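Local coordinates for protein UDP-N-acetylglucosamine 4-epimerase (PDB 3M2P) that probably interconverts UDP-N-acetylglucosamine and UDP-N-acetylgalactosamine, as a member of the NAD(P)-dependent epimerase/dehydratase family, at residues I110-E123 with G259-K271. Sequence-based numbering, arbitrary orientation.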
# COMPACT_ATOMS: atom_id res chain seq x y z
N ILE A 110 -11.75 2.15 -2.29
CA ILE A 110 -11.55 3.41 -3.01
C ILE A 110 -10.49 4.26 -2.32
O ILE A 110 -9.90 5.18 -2.92
CB ILE A 110 -12.90 4.18 -3.12
CG1 ILE A 110 -12.78 5.43 -3.99
CG2 ILE A 110 -13.47 4.52 -1.75
CD1 ILE A 110 -14.11 6.08 -4.26
N SER A 111 -10.23 3.93 -1.06
CA SER A 111 -9.22 4.62 -0.26
C SER A 111 -7.80 4.26 -0.68
O SER A 111 -6.84 4.57 0.04
CB SER A 111 -9.43 4.34 1.23
OG SER A 111 -10.71 4.79 1.65
N ALA A 112 -7.66 3.61 -1.82
CA ALA A 112 -6.34 3.36 -2.40
C ALA A 112 -6.01 4.54 -3.30
O ALA A 112 -4.91 4.62 -3.84
CB ALA A 112 -6.33 2.08 -3.20
N TYR A 113 -6.97 5.44 -3.46
CA TYR A 113 -6.82 6.57 -4.34
C TYR A 113 -6.91 7.85 -3.52
O TYR A 113 -7.31 7.81 -2.36
CB TYR A 113 -7.94 6.59 -5.36
CG TYR A 113 -8.06 5.36 -6.25
CD1 TYR A 113 -7.07 5.03 -7.16
CD2 TYR A 113 -9.19 4.58 -6.22
CE1 TYR A 113 -7.19 3.94 -7.97
CE2 TYR A 113 -9.34 3.49 -7.03
CZ TYR A 113 -8.33 3.17 -7.91
OH TYR A 113 -8.50 2.06 -8.74
N SER A 114 -6.55 8.98 -4.12
CA SER A 114 -6.58 10.26 -3.40
C SER A 114 -6.46 11.46 -4.33
O SER A 114 -7.10 12.49 -4.10
CB SER A 114 -5.47 10.31 -2.35
N ASP A 115 -5.66 11.31 -5.38
CA ASP A 115 -5.32 12.41 -6.28
C ASP A 115 -6.55 12.97 -6.98
O ASP A 115 -7.06 12.35 -7.90
CB ASP A 115 -4.32 11.94 -7.33
CG ASP A 115 -3.65 13.09 -8.07
OD1 ASP A 115 -4.16 14.23 -8.00
OD2 ASP A 115 -2.61 12.85 -8.73
N GLU A 116 -7.01 14.15 -6.54
CA GLU A 116 -8.23 14.74 -7.08
C GLU A 116 -8.08 15.20 -8.53
O GLU A 116 -9.05 15.31 -9.28
CB GLU A 116 -8.74 15.87 -6.19
CG GLU A 116 -9.64 15.39 -5.06
CD GLU A 116 -10.06 16.50 -4.10
OE1 GLU A 116 -9.16 17.10 -3.45
OE2 GLU A 116 -11.28 16.76 -3.98
N THR A 117 -6.83 15.43 -8.92
CA THR A 117 -6.47 15.83 -10.27
C THR A 117 -6.90 14.77 -11.27
O THR A 117 -6.99 15.03 -12.47
CB THR A 117 -4.94 16.01 -10.34
OG1 THR A 117 -4.60 17.33 -9.90
CG2 THR A 117 -4.38 15.75 -11.74
N SER A 118 -7.22 13.59 -10.75
CA SER A 118 -7.20 12.38 -11.55
C SER A 118 -8.59 11.78 -11.69
O SER A 118 -8.78 10.79 -12.39
CB SER A 118 -6.28 11.38 -10.87
OG SER A 118 -5.35 10.86 -11.79
N LEU A 119 -9.55 12.37 -11.01
CA LEU A 119 -10.93 11.89 -11.06
C LEU A 119 -11.48 11.91 -12.49
O LEU A 119 -11.16 12.81 -13.27
CB LEU A 119 -11.80 12.75 -10.13
CG LEU A 119 -11.48 12.63 -8.64
CD1 LEU A 119 -11.77 13.92 -7.92
CD2 LEU A 119 -12.27 11.48 -8.02
N PRO A 120 -12.27 10.90 -12.85
CA PRO A 120 -12.55 9.70 -12.05
C PRO A 120 -11.39 8.70 -12.12
O PRO A 120 -10.68 8.63 -13.14
CB PRO A 120 -13.78 9.09 -12.75
CG PRO A 120 -14.09 9.98 -13.91
CD PRO A 120 -12.88 10.80 -14.18
N TRP A 121 -11.22 7.91 -11.06
CA TRP A 121 -10.12 6.96 -10.99
C TRP A 121 -10.45 5.61 -11.63
O TRP A 121 -11.48 5.01 -11.32
CB TRP A 121 -9.70 6.73 -9.53
CG TRP A 121 -9.25 7.97 -8.83
CD1 TRP A 121 -8.36 8.89 -9.29
CD2 TRP A 121 -9.66 8.41 -7.53
NE1 TRP A 121 -8.20 9.89 -8.37
CE2 TRP A 121 -8.99 9.62 -7.28
CE3 TRP A 121 -10.53 7.91 -6.57
CZ2 TRP A 121 -9.15 10.33 -6.09
CZ3 TRP A 121 -10.70 8.62 -5.38
CH2 TRP A 121 -10.01 9.82 -5.15
N ASN A 122 -9.59 5.15 -12.52
CA ASN A 122 -9.69 3.76 -12.97
C ASN A 122 -8.52 2.97 -12.44
O ASN A 122 -7.55 3.53 -11.94
CB ASN A 122 -9.81 3.65 -14.50
CG ASN A 122 -8.55 4.05 -15.22
OD1 ASN A 122 -7.46 4.09 -14.65
ND2 ASN A 122 -8.69 4.35 -16.50
N GLU A 123 -8.59 1.65 -12.57
CA GLU A 123 -7.59 0.82 -11.94
C GLU A 123 -6.19 1.00 -12.52
O GLU A 123 -5.28 0.28 -12.14
CB GLU A 123 -8.04 -0.64 -11.91
CG GLU A 123 -8.86 -1.05 -13.09
CD GLU A 123 -10.33 -0.72 -12.97
OE1 GLU A 123 -10.79 0.10 -13.78
OE2 GLU A 123 -11.03 -1.27 -12.10
N GLY A 259 -12.95 20.36 4.56
CA GLY A 259 -12.50 19.18 5.27
C GLY A 259 -12.81 17.92 4.47
O GLY A 259 -12.58 16.80 4.93
N ILE A 260 -13.33 18.11 3.26
CA ILE A 260 -13.85 17.00 2.48
C ILE A 260 -13.25 16.99 1.09
O ILE A 260 -13.14 18.03 0.45
CB ILE A 260 -15.37 17.07 2.37
CG1 ILE A 260 -15.97 17.34 3.75
CG2 ILE A 260 -15.93 15.79 1.78
CD1 ILE A 260 -17.31 16.68 3.99
N HIS A 261 -12.86 15.81 0.62
CA HIS A 261 -12.31 15.67 -0.73
C HIS A 261 -13.18 14.78 -1.62
O HIS A 261 -13.98 13.98 -1.11
CB HIS A 261 -10.86 15.18 -0.68
CG HIS A 261 -9.93 16.13 0.02
ND1 HIS A 261 -9.56 15.99 1.34
CD2 HIS A 261 -9.31 17.26 -0.42
CE1 HIS A 261 -8.75 16.97 1.68
NE2 HIS A 261 -8.58 17.76 0.63
N SER A 262 -13.06 14.93 -2.93
CA SER A 262 -13.83 14.11 -3.86
C SER A 262 -13.28 12.69 -3.99
O SER A 262 -12.07 12.49 -4.05
CB SER A 262 -13.89 14.76 -5.24
OG SER A 262 -14.90 15.74 -5.28
N SER A 263 -14.17 11.71 -4.04
CA SER A 263 -13.75 10.35 -4.37
C SER A 263 -14.82 9.56 -5.11
O SER A 263 -15.89 9.28 -4.58
CB SER A 263 -13.24 9.59 -3.13
OG SER A 263 -14.19 9.56 -2.09
N TYR A 264 -14.52 9.22 -6.35
CA TYR A 264 -15.40 8.36 -7.14
C TYR A 264 -14.58 7.64 -8.19
O TYR A 264 -13.46 8.03 -8.47
CB TYR A 264 -16.53 9.15 -7.79
CG TYR A 264 -16.12 10.43 -8.51
CD1 TYR A 264 -16.15 11.65 -7.86
CD2 TYR A 264 -15.74 10.41 -9.85
CE1 TYR A 264 -15.79 12.82 -8.50
CE2 TYR A 264 -15.38 11.57 -10.50
CZ TYR A 264 -15.42 12.78 -9.82
OH TYR A 264 -15.08 13.96 -10.45
N MSE A 265 -15.15 6.59 -8.77
CA MSE A 265 -14.40 5.76 -9.70
C MSE A 265 -15.13 5.49 -10.98
O MSE A 265 -16.35 5.47 -11.05
CB MSE A 265 -14.07 4.41 -9.07
CG MSE A 265 -13.21 4.47 -7.84
SE MSE A 265 -13.29 2.78 -6.88
CE MSE A 265 -15.24 2.61 -6.73
N ASP A 266 -14.32 5.22 -12.00
CA ASP A 266 -14.75 4.67 -13.26
C ASP A 266 -14.83 3.15 -13.11
O ASP A 266 -13.82 2.50 -12.83
CB ASP A 266 -13.71 5.07 -14.30
CG ASP A 266 -13.94 4.44 -15.62
OD1 ASP A 266 -14.91 3.67 -15.74
OD2 ASP A 266 -13.14 4.71 -16.55
N SER A 267 -16.01 2.57 -13.26
CA SER A 267 -16.15 1.13 -13.07
C SER A 267 -16.38 0.34 -14.37
O SER A 267 -16.95 -0.76 -14.35
CB SER A 267 -17.26 0.83 -12.06
OG SER A 267 -16.94 1.36 -10.80
N SER A 268 -15.92 0.91 -15.48
CA SER A 268 -15.93 0.23 -16.77
C SER A 268 -15.49 -1.23 -16.62
O SER A 268 -16.28 -2.15 -16.84
CB SER A 268 -14.99 0.93 -17.74
OG SER A 268 -15.31 2.30 -17.88
N LYS A 269 -14.23 -1.43 -16.25
CA LYS A 269 -13.65 -2.77 -16.18
C LYS A 269 -14.58 -3.78 -15.52
O LYS A 269 -14.78 -4.86 -16.04
CB LYS A 269 -12.30 -2.75 -15.46
CG LYS A 269 -11.51 -4.02 -15.66
CD LYS A 269 -10.49 -4.26 -14.55
CE LYS A 269 -9.11 -3.75 -14.89
NZ LYS A 269 -8.10 -4.35 -13.99
N ALA A 270 -15.14 -3.44 -14.37
CA ALA A 270 -16.06 -4.35 -13.70
C ALA A 270 -17.26 -4.65 -14.59
O ALA A 270 -17.78 -5.76 -14.58
CB ALA A 270 -16.52 -3.76 -12.37
N LYS A 271 -17.68 -3.66 -15.37
CA LYS A 271 -18.88 -3.79 -16.19
C LYS A 271 -18.71 -4.79 -17.35
O LYS A 271 -19.61 -5.57 -17.65
CB LYS A 271 -19.27 -2.40 -16.70
CG LYS A 271 -20.59 -2.32 -17.44
CD LYS A 271 -21.18 -0.92 -17.29
CE LYS A 271 -21.93 -0.51 -18.54
NZ LYS A 271 -22.83 -1.59 -19.03
O HOH W 1 -9.25 12.12 -2.26
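L119 CD2 sits over one face of the Y264 ring, a CH-pi contact 3.7 Å from the ring centroid. P120 CG lies at the edge of that ring, near its plane, and P120 follows a cis peptide bond. L119 and P120 are in 110-123, the loop after strand 103-109 of the Rossmann-type sheet. The same L119 methyl lies over the W121 indole; Y113 CB and S114 N take the opposite indole face. At the indole edge, W121 NE1 donates to D115 O at 2.8 Å, with the oxygen 4° out of the ring plane. Y113 carries W121 CB over the centre of its ring and meets the selenium of selenomethionine M265 at its edge, a Met-aromatic contact. I110 CG1, anti to the backbone N (chi1 -174°), also packs against this selenium.

An extended chain leading into helix 268-273 runs alongside this loop, in the same direction where they meet. The two backbones form a single parallel bridge between W121 and M265. D266 N donates to W121 O at 2.9 Å, while W121 N to Y264 O is weak. M265 N, unused in the bridge, bonds to E198 OE1 of strand 197-201.

Toward helix 268-273, the aliphatic part of K269 lies against the E123 side chain. Their charged ends bond to strand 220-224 instead: E123 OE2 to N223 N and K269 NZ to T221 O. D266 OD1 accepts from S268 N, an Asx turn, and from S268 OG. Toward G259, E116 OE2 receives S262 N at 2.8 Å in a nearly straight bond, 51° out of the carboxylate plane.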